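PDB 6HXI: citrate lyase, subunit 1 from Methanosaeta concilii, which probably catalyses, as a subunit of ATP citrate lyase, the ATP-dependent conversion of citrate and coenzyme A into acetyl-CoA and oxaloacetate. Local coordinates for residues A33-E38 with E42-E47; Y118-S123 with E180-A185; L324-K329 with A369-Y374. All blocks are in the same frame, centred on the assembly; numbering follows the deposited sequence.

Contact 1 (A33-E38 with E42-E47); sequences ALVGPE and EGLEAE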
loop_
_atom_site.group_PDB
_atom_site.type_symbol
_atom_site.label_atom_id
_atom_site.label_comp_id
_atom_site.label_asym_id
_atom_site.label_seq_id
_atom_site.Cartn_x
_atom_site.Cartn_y
_atom_site.Cartn_z
ATOM N N ALA C 33 39.754 -60.120 4.965
ATOM C CA ALA C 33 40.722 -59.104 5.351
ATOM C C ALA C 33 41.488 -58.639 4.111
ATOM O O ALA C 33 42.006 -59.477 3.364
ATOM C CB ALA C 33 41.686 -59.671 6.392
ATOM N N LEU C 34 41.535 -57.313 3.878
ATOM C CA LEU C 34 42.275 -56.746 2.751
ATOM C C LEU C 34 43.530 -56.051 3.252
ATOM O O LEU C 34 43.452 -55.244 4.179
ATOM C CB LEU C 34 41.408 -55.782 1.904
ATOM C CG LEU C 34 42.025 -55.286 0.571
ATOM C CD1 LEU C 34 42.038 -56.391 -0.497
ATOM C CD2 LEU C 34 41.312 -54.065 0.063
ATOM N N VAL C 35 44.680 -56.344 2.620
ATOM C CA VAL C 35 45.978 -55.774 2.979
ATOM C C VAL C 35 46.520 -54.871 1.860
ATOM O O VAL C 35 46.981 -55.367 0.826
ATOM C CB VAL C 35 46.989 -56.869 3.430
ATOM C CG1 VAL C 35 48.364 -56.280 3.738
ATOM C CG2 VAL C 35 46.460 -57.625 4.640
ATOM N N GLY C 36 46.439 -53.557 2.095
ATOM C CA GLY C 36 46.929 -52.517 1.197
ATOM C C GLY C 36 48.335 -52.064 1.553
ATOM O O GLY C 36 48.952 -52.649 2.452
ATOM N N PRO C 37 48.887 -51.018 0.887
ATOM C CA PRO C 37 50.250 -50.570 1.235
ATOM C C PRO C 37 50.361 -49.981 2.642
ATOM O O PRO C 37 51.228 -50.413 3.407
ATOM C CB PRO C 37 50.597 -49.543 0.147
ATOM C CG PRO C 37 49.519 -49.641 -0.872
ATOM C CD PRO C 37 48.312 -50.199 -0.198
ATOM N N GLU C 38 49.463 -49.033 2.997
ATOM C CA GLU C 38 49.458 -48.370 4.306
ATOM C C GLU C 38 48.445 -48.996 5.303
ATOM O O GLU C 38 47.735 -48.277 6.018
ATOM C CB GLU C 38 49.286 -46.836 4.172
ATOM C CG GLU C 38 48.092 -46.348 3.359
ATOM C CD GLU C 38 47.771 -44.879 3.574
ATOM O OE1 GLU C 38 48.573 -44.020 3.140
ATOM O OE2 GLU C 38 46.721 -44.588 4.192
ATOM N N GLU C 42 48.367 -54.831 12.860
ATOM C CA GLU C 42 47.849 -54.934 14.234
ATOM C C GLU C 42 46.413 -54.415 14.392
ATOM O O GLU C 42 45.695 -54.877 15.283
ATOM C CB GLU C 42 48.794 -54.240 15.230
ATOM C CG GLU C 42 50.172 -54.881 15.319
ATOM C CD GLU C 42 51.232 -54.030 15.990
ATOM O OE1 GLU C 42 51.437 -52.874 15.552
ATOM O OE2 GLU C 42 51.882 -54.535 16.934
ATOM N N GLY C 43 46.021 -53.463 13.542
ATOM C CA GLY C 43 44.680 -52.893 13.529
ATOM C C GLY C 43 43.679 -53.875 12.952
ATOM O O GLY C 43 42.610 -54.090 13.533
ATOM N N LEU C 44 44.056 -54.504 11.812
ATOM C CA LEU C 44 43.302 -55.532 11.085
ATOM C C LEU C 44 43.209 -56.807 11.935
ATOM O O LEU C 44 42.211 -57.514 11.867
ATOM C CB LEU C 44 44.012 -55.828 9.750
ATOM C CG LEU C 44 43.285 -56.695 8.721
ATOM C CD1 LEU C 44 42.295 -55.874 7.908
ATOM C CD2 LEU C 44 44.279 -57.356 7.799
ATOM N N GLU C 45 44.249 -57.085 12.734
ATOM C CA GLU C 45 44.341 -58.220 13.654
ATOM C C GLU C 45 43.350 -58.042 14.818
ATOM O O GLU C 45 42.804 -59.028 15.314
ATOM C CB GLU C 45 45.768 -58.311 14.194
ATOM C CG GLU C 45 46.306 -59.719 14.309
ATOM C CD GLU C 45 47.726 -59.737 14.831
ATOM O OE1 GLU C 45 48.661 -59.526 14.024
ATOM O OE2 GLU C 45 47.904 -59.925 16.056
ATOM N N ALA C 46 43.138 -56.779 15.253
ATOM C CA ALA C 46 42.207 -56.386 16.317
ATOM C C ALA C 46 40.780 -56.318 15.765
ATOM O O ALA C 46 39.819 -56.486 16.514
ATOM C CB ALA C 46 42.610 -55.036 16.887
ATOM N N GLU C 47 40.659 -56.071 14.447
ATOM C CA GLU C 47 39.396 -56.024 13.708
ATOM C C GLU C 47 38.932 -57.459 13.389
ATOM O O GLU C 47 37.730 -57.732 13.395
ATOM C CB GLU C 47 39.566 -55.215 12.401
ATOM C CG GLU C 47 39.557 -53.698 12.581
ATOM C CD GLU C 47 40.132 -52.835 11.464
ATOM O OE1 GLU C 47 40.632 -53.388 10.456
ATOM O OE2 GLU C 47 40.092 -51.590 11.609
#
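Leu44 is the one residue of helix 42-47 that meets the strand, and it touches all three strand residues: Ala33 and Val35 with its methyls against theirs, Leu34 through the backbone. Helix and strand run almost exactly antiparallel, at 176°, with their axes 9.9 Å apart, which leaves room for a single layer of side chains. The CB of Leu44 leaves the helix toward the strand, and CG lies anti to the backbone N (chi1 -170°), carrying the fork on to Ala33, where Leu44 CG comes within 4.1 Å of Ala33 CB. There the two branches part. CD1 stays close to Ala33 CB and also rests 4.0 Å from Leu34 O, a methyl beside a carbonyl oxygen. CD2 drops between the two strand side chains, 3.8 Å from Ala33 CB and 3.8 Å from Val35 CG2. Val35 crosses Leu44 at about a right angle; its CG2 sits beside its own backbone N, the branch nearer the helix. Leu34, the residue between, starts away from the helix, and its side chain touches Arg7. In the sheet, strand 33-35 is an outermost strand of four and pairs antiparallel with strand 106-110, where Ile108 touches both Ala33 and Val35. An alanine in place of Leu44 would lose the whole fork and is likely to leave a gap over Ala33 and Val35, with little to hold this turn of the helix against the strand. With no hydrogen bond or ion pair crossing between the segments, cohesion in this partly buried contact rests on the methyls of a branched side chain meeting other methyls, so it depends on van der Waals fit and the burial of apolar surface.

Contact 2 (Y118-S123 with E180-A185); sequences YYVAIS and EEFITA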
loop_
_atom_site.group_PDB
_atom_site.type_symbol
_atom_site.label_atom_id
_atom_site.label_comp_id
_atom_site.label_asym_id
_atom_site.label_seq_id
_atom_site.Cartn_x
_atom_site.Cartn_y
_atom_site.Cartn_z
ATOM N N TYR C 118 32.590 -76.363 -8.527
ATOM C CA TYR C 118 31.596 -75.981 -9.535
ATOM C C TYR C 118 31.795 -74.528 -9.959
ATOM O O TYR C 118 32.254 -73.705 -9.166
ATOM C CB TYR C 118 30.141 -76.221 -9.063
ATOM C CG TYR C 118 29.806 -77.621 -8.570
ATOM C CD1 TYR C 118 30.412 -78.745 -9.128
ATOM C CD2 TYR C 118 28.838 -77.822 -7.591
ATOM C CE1 TYR C 118 30.108 -80.030 -8.679
ATOM C CE2 TYR C 118 28.522 -79.103 -7.135
ATOM C CZ TYR C 118 29.162 -80.206 -7.679
ATOM O OH TYR C 118 28.849 -81.471 -7.229
ATOM N N TYR C 119 31.468 -74.226 -11.224
ATOM C CA TYR C 119 31.610 -72.885 -11.802
ATOM C C TYR C 119 30.249 -72.263 -12.054
ATOM O O TYR C 119 29.350 -72.949 -12.541
ATOM C CB TYR C 119 32.415 -72.992 -13.114
ATOM C CG TYR C 119 32.340 -71.804 -14.047
ATOM C CD1 TYR C 119 31.389 -71.748 -15.063
ATOM C CD2 TYR C 119 33.265 -70.766 -13.960
ATOM C CE1 TYR C 119 31.333 -70.667 -15.944
ATOM C CE2 TYR C 119 33.230 -69.687 -14.844
ATOM C CZ TYR C 119 32.266 -69.645 -15.837
ATOM O OH TYR C 119 32.241 -68.595 -16.720
ATOM N N VAL C 120 30.120 -70.960 -11.780
ATOM C CA VAL C 120 28.915 -70.164 -12.054
ATOM C C VAL C 120 29.303 -68.752 -12.517
ATOM O O VAL C 120 30.149 -68.108 -11.900
ATOM C CB VAL C 120 27.848 -70.162 -10.908
ATOM C CG1 VAL C 120 28.364 -69.485 -9.637
ATOM C CG2 VAL C 120 26.540 -69.523 -11.365
ATOM N N ALA C 121 28.677 -68.276 -13.598
ATOM C CA ALA C 121 28.914 -66.928 -14.105
ATOM C C ALA C 121 27.649 -66.280 -14.661
ATOM O O ALA C 121 26.875 -66.919 -15.385
ATOM C CB ALA C 121 30.017 -66.931 -15.154
ATOM N N ILE C 122 27.442 -65.000 -14.319
ATOM C CA ILE C 122 26.306 -64.240 -14.814
ATOM C C ILE C 122 26.828 -63.036 -15.586
ATOM O O ILE C 122 27.666 -62.284 -15.101
ATOM C CB ILE C 122 25.204 -63.891 -13.772
ATOM C CG1 ILE C 122 24.852 -65.090 -12.862
ATOM C CG2 ILE C 122 23.931 -63.336 -14.482
ATOM C CD1 ILE C 122 24.082 -64.713 -11.611
ATOM N N SER C 123 26.359 -62.915 -16.823
ATOM C CA SER C 123 26.694 -61.874 -17.782
ATOM C C SER C 123 25.395 -61.476 -18.459
ATOM O O SER C 123 24.435 -62.242 -18.427
ATOM C CB SER C 123 27.639 -62.450 -18.831
ATOM O OG SER C 123 28.508 -61.445 -19.313
ATOM N N GLU C 180 20.467 -75.127 -7.694
ATOM C CA GLU C 180 19.304 -74.482 -8.328
ATOM C C GLU C 180 18.928 -73.243 -7.501
ATOM O O GLU C 180 18.818 -72.160 -8.062
ATOM C CB GLU C 180 18.126 -75.482 -8.389
ATOM C CG GLU C 180 16.770 -74.892 -8.751
ATOM C CD GLU C 180 15.597 -75.854 -8.657
ATOM O OE1 GLU C 180 15.564 -76.675 -7.711
ATOM O OE2 GLU C 180 14.691 -75.767 -9.517
ATOM N N GLU C 181 18.820 -73.407 -6.162
ATOM C CA GLU C 181 18.496 -72.361 -5.203
ATOM C C GLU C 181 19.613 -71.315 -5.108
ATOM O O GLU C 181 19.313 -70.113 -5.017
ATOM C CB GLU C 181 18.174 -72.966 -3.825
ATOM C CG GLU C 181 16.707 -73.352 -3.669
ATOM C CD GLU C 181 16.393 -74.659 -2.954
ATOM O OE1 GLU C 181 16.819 -74.830 -1.786
ATOM O OE2 GLU C 181 15.669 -75.494 -3.547
ATOM N N PHE C 182 20.892 -71.770 -5.141
ATOM C CA PHE C 182 22.046 -70.881 -5.056
ATOM C C PHE C 182 22.197 -69.972 -6.272
ATOM O O PHE C 182 22.457 -68.765 -6.102
ATOM C CB PHE C 182 23.347 -71.659 -4.762
ATOM C CG PHE C 182 24.612 -70.852 -4.952
ATOM C CD1 PHE C 182 24.934 -69.819 -4.081
ATOM C CD2 PHE C 182 25.437 -71.070 -6.050
ATOM C CE1 PHE C 182 26.073 -69.042 -4.286
ATOM C CE2 PHE C 182 26.574 -70.286 -6.258
ATOM C CZ PHE C 182 26.887 -69.283 -5.368
ATOM N N ILE C 183 22.045 -70.531 -7.488
ATOM C CA ILE C 183 22.211 -69.746 -8.727
ATOM C C ILE C 183 20.984 -68.840 -8.970
ATOM O O ILE C 183 21.131 -67.775 -9.582
ATOM C CB ILE C 183 22.631 -70.594 -9.962
ATOM C CG1 ILE C 183 21.472 -71.444 -10.537
ATOM C CG2 ILE C 183 23.873 -71.467 -9.630
ATOM C CD1 ILE C 183 21.819 -72.121 -11.898
ATOM N N THR C 184 19.797 -69.232 -8.416
ATOM C CA THR C 184 18.558 -68.439 -8.482
ATOM C C THR C 184 18.742 -67.190 -7.611
ATOM O O THR C 184 18.373 -66.094 -8.033
ATOM C CB THR C 184 17.322 -69.302 -8.110
ATOM O OG1 THR C 184 17.121 -70.269 -9.144
ATOM C CG2 THR C 184 16.038 -68.488 -7.953
ATOM N N ALA C 185 19.336 -67.370 -6.407
ATOM C CA ALA C 185 19.654 -66.315 -5.441
ATOM C C ALA C 185 20.751 -65.403 -5.999
ATOM O O ALA C 185 20.668 -64.182 -5.852
ATOM C CB ALA C 185 20.116 -66.937 -4.134
#
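Phe182 and Ile183, successive residues of helix 173-192, both close on Val120 of strand 118-125, each using a different methyl of the valine. The helical segment opens with Glu180, whose carbonyl oxygen takes two bonds from Thr184, one turn on: Thr184 N at 3.1 Å from Glu180 O, and Thr184 OG1 at 2.8 Å from the same oxygen. The two donors arrive from opposite faces of the carbonyl plane, the hydroxyl tilted 32° out of it. Phe182 comes next. It sets out from the helix alongside the strand and not at it, but CG is anti to the backbone N (chi1 168°) and the ring swings in, presenting CE2 to Val120 CG1 at 3.9 Å. That methyl lies at the ring's edge, near its plane, and not over a face; the same ring also meets that of Phe203 on strand 195-206, with the planes at about 45°. Ile183 does point at the strand, and its CG2 reaches Val120 CG2 at 3.7 Å, while Ile131 and Val164 add further apolar cover. Thr184 starts away from the strand. The segment ends at Ala185, whose N bonds to Glu181 O in the regular helical pattern. On the strand, Ile122 points to the helix as Val120 does and meets Leu186 and Tyr190 farther along it. Strand 118-125 lies between strands 195-206 and 128-134, and Val120 also touches Phe203 and Ile131 on these neighbours, as well as Leu186 on the helix. This is a helix laid over one face of an antiparallel sheet, as expected of an alpha+beta subdomain in the ATP-grasp fold.

Contact 3 (L324-K329 with A369-Y374); sequences LMTRSK and ADIEIY
Next to the place where Met325 and Thr326 meet Ile371, the guanidinium of Arg327 carries Leu324 CD2 over the centre of one face, 3.7 Å above the plane, while its NH2 forms salt bridges with Asp323 and Glu247. Along strand 371-376, Tyr374 OH gives a hydrogen bond of 3.2 Å to Glu372 OE1, on the anti side of the carboxylate and 21° out of its plane. The apolar join itself centres on Ile371. Met325, with an extended chain beyond CG, reaches tip to tip with it: Met325 CE lies 3.8 Å from Ile371 CG2. Farther back, Met325 CG comes 3.8 Å from Ile371 CD1. Thr326 CG2 meets the same Ile371 CD1, also at 3.8 Å and roughly at right angles to the methionine's approach, while Thr326 OG1 bonds back to the carbonyls of Leu322 and Asp323. Ile371 follows a Schellman motif at Asp370, which ends helix 363-368. Met325 also touches Trp274 and Leu336, so its side chain meets three neighbouring strands of a parallel sheet, an alpha/beta layout consistent with the succinyl-CoA synthetase-like family of this domain.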
loop_
_atom_site.group_PDB
_atom_site.type_symbol
_atom_site.label_atom_id
_atom_site.label_comp_id
_atom_site.label_asym_id
_atom_site.label_seq_id
_atom_site.Cartn_x
_atom_site.Cartn_y
_atom_site.Cartn_z
ATOM N N LEU C 324 48.823 -30.472 -15.579
ATOM C CA LEU C 324 49.550 -31.696 -15.929
ATOM C C LEU C 324 50.540 -31.527 -17.089
ATOM O O LEU C 324 51.573 -32.195 -17.115
ATOM C CB LEU C 324 48.554 -32.815 -16.254
ATOM C CG LEU C 324 47.743 -33.379 -15.091
ATOM C CD1 LEU C 324 46.433 -33.977 -15.595
ATOM C CD2 LEU C 324 48.546 -34.408 -14.312
ATOM N N MET C 325 50.204 -30.646 -18.039
ATOM C CA MET C 325 50.959 -30.300 -19.243
ATOM C C MET C 325 52.150 -29.343 -18.968
ATOM O O MET C 325 53.054 -29.243 -19.800
ATOM C CB MET C 325 49.983 -29.614 -20.203
ATOM C CG MET C 325 50.367 -29.694 -21.636
ATOM S SD MET C 325 49.039 -29.077 -22.694
ATOM C CE MET C 325 49.832 -29.274 -24.279
ATOM N N THR C 326 52.125 -28.619 -17.836
ATOM C CA THR C 326 53.119 -27.596 -17.490
ATOM C C THR C 326 54.063 -28.003 -16.334
ATOM O O THR C 326 54.846 -27.176 -15.847
ATOM C CB THR C 326 52.418 -26.261 -17.215
ATOM O OG1 THR C 326 51.513 -26.415 -16.121
ATOM C CG2 THR C 326 51.698 -25.698 -18.450
ATOM N N ARG C 327 54.006 -29.278 -15.921
ATOM C CA ARG C 327 54.850 -29.817 -14.866
ATOM C C ARG C 327 56.270 -30.042 -15.394
ATOM O O ARG C 327 57.228 -29.554 -14.795
ATOM C CB ARG C 327 54.238 -31.101 -14.295
ATOM C CG ARG C 327 53.026 -30.807 -13.422
ATOM C CD ARG C 327 52.181 -32.028 -13.138
ATOM N NE ARG C 327 50.995 -31.670 -12.360
ATOM C CZ ARG C 327 50.343 -32.496 -11.546
ATOM N NH1 ARG C 327 50.762 -33.745 -11.377
ATOM N NH2 ARG C 327 49.273 -32.073 -10.885
ATOM N N SER C 328 56.389 -30.720 -16.551
ATOM C CA SER C 328 57.654 -31.027 -17.214
ATOM C C SER C 328 57.882 -30.146 -18.446
ATOM O O SER C 328 56.937 -29.844 -19.177
ATOM C CB SER C 328 57.679 -32.495 -17.624
ATOM O OG SER C 328 58.951 -32.904 -18.103
ATOM N N LYS C 329 59.141 -29.743 -18.674
ATOM C CA LYS C 329 59.538 -28.938 -19.828
ATOM C C LYS C 329 60.136 -29.880 -20.873
ATOM O O LYS C 329 61.123 -30.575 -20.598
ATOM C CB LYS C 329 60.514 -27.821 -19.416
ATOM C CG LYS C 329 60.762 -26.780 -20.504
ATOM C CD LYS C 329 61.482 -25.555 -19.952
ATOM C CE LYS C 329 61.990 -24.651 -21.047
ATOM N NZ LYS C 329 62.285 -23.288 -20.536
ATOM N N ALA C 369 56.719 -23.559 -21.380
ATOM C CA ALA C 369 56.690 -24.963 -21.803
ATOM C C ALA C 369 56.629 -25.174 -23.336
ATOM O O ALA C 369 56.581 -26.326 -23.787
ATOM C CB ALA C 369 55.559 -25.701 -21.107
ATOM N N ASP C 370 56.683 -24.064 -24.129
ATOM C CA ASP C 370 56.669 -24.040 -25.609
ATOM C C ASP C 370 55.432 -24.755 -26.177
ATOM O O ASP C 370 55.513 -25.527 -27.137
ATOM C CB ASP C 370 58.004 -24.578 -26.195
ATOM C CG ASP C 370 58.312 -24.197 -27.637
ATOM O OD1 ASP C 370 58.092 -23.018 -28.003
ATOM O OD2 ASP C 370 58.850 -25.056 -28.377
ATOM N N ILE C 371 54.279 -24.484 -25.554
ATOM C CA ILE C 371 52.998 -25.085 -25.910
ATOM C C ILE C 371 52.353 -24.334 -27.086
ATOM O O ILE C 371 52.346 -23.100 -27.110
ATOM C CB ILE C 371 52.082 -25.233 -24.656
ATOM C CG1 ILE C 371 52.696 -26.246 -23.651
ATOM C CG2 ILE C 371 50.641 -25.628 -25.029
ATOM C CD1 ILE C 371 52.062 -26.299 -22.234
ATOM N N GLU C 372 51.856 -25.111 -28.078
ATOM C CA GLU C 372 51.160 -24.656 -29.284
ATOM C C GLU C 372 49.725 -25.182 -29.229
ATOM O O GLU C 372 49.517 -26.382 -29.032
ATOM C CB GLU C 372 51.873 -25.151 -30.549
ATOM C CG GLU C 372 53.149 -24.394 -30.864
ATOM C CD GLU C 372 54.163 -25.166 -31.683
ATOM O OE1 GLU C 372 53.752 -25.967 -32.553
ATOM O OE2 GLU C 372 55.378 -24.950 -31.466
ATOM N N ILE C 373 48.744 -24.278 -29.350
ATOM C CA ILE C 373 47.322 -24.619 -29.256
ATOM C C ILE C 373 46.677 -24.684 -30.640
ATOM O O ILE C 373 46.868 -23.773 -31.441
ATOM C CB ILE C 373 46.581 -23.665 -28.264
ATOM C CG1 ILE C 373 47.164 -23.778 -26.841
ATOM C CG2 ILE C 373 45.069 -23.906 -28.246
ATOM C CD1 ILE C 373 47.486 -22.475 -26.186
ATOM N N TYR C 374 45.933 -25.773 -30.920
ATOM C CA TYR C 374 45.223 -25.996 -32.185
ATOM C C TYR C 374 43.743 -26.258 -31.872
ATOM O O TYR C 374 43.420 -27.161 -31.096
ATOM C CB TYR C 374 45.852 -27.156 -32.989
ATOM C CG TYR C 374 47.292 -26.911 -33.384
ATOM C CD1 TYR C 374 48.332 -27.083 -32.469
ATOM C CD2 TYR C 374 47.622 -26.521 -34.679
ATOM C CE1 TYR C 374 49.660 -26.836 -32.824
ATOM C CE2 TYR C 374 48.949 -26.284 -35.048
ATOM C CZ TYR C 374 49.964 -26.448 -34.119
ATOM O OH TYR C 374 51.267 -26.218 -34.491
#

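How the contacts relate
The three contacts follow one another along the chain and none touches another. Contacts 1 and 2 both lie in the ATP-grasp part of the chain, their centres about 31 Å apart, yet they use different antiparallel sheets: contact 1 the four-stranded one that includes strand 33-35, contact 2 the six-stranded one that contains strand 118-125. Contact 3 belongs to the later part and its parallel sheet, about 42 Å from contact 1 and about 52 Å from contact 2 between centres, and on the opposite side of the chain's centre from contact 2. Each thus lies on a different sheet, and the chain combines a probable nucleotide-handling part with one whose family binds citrate.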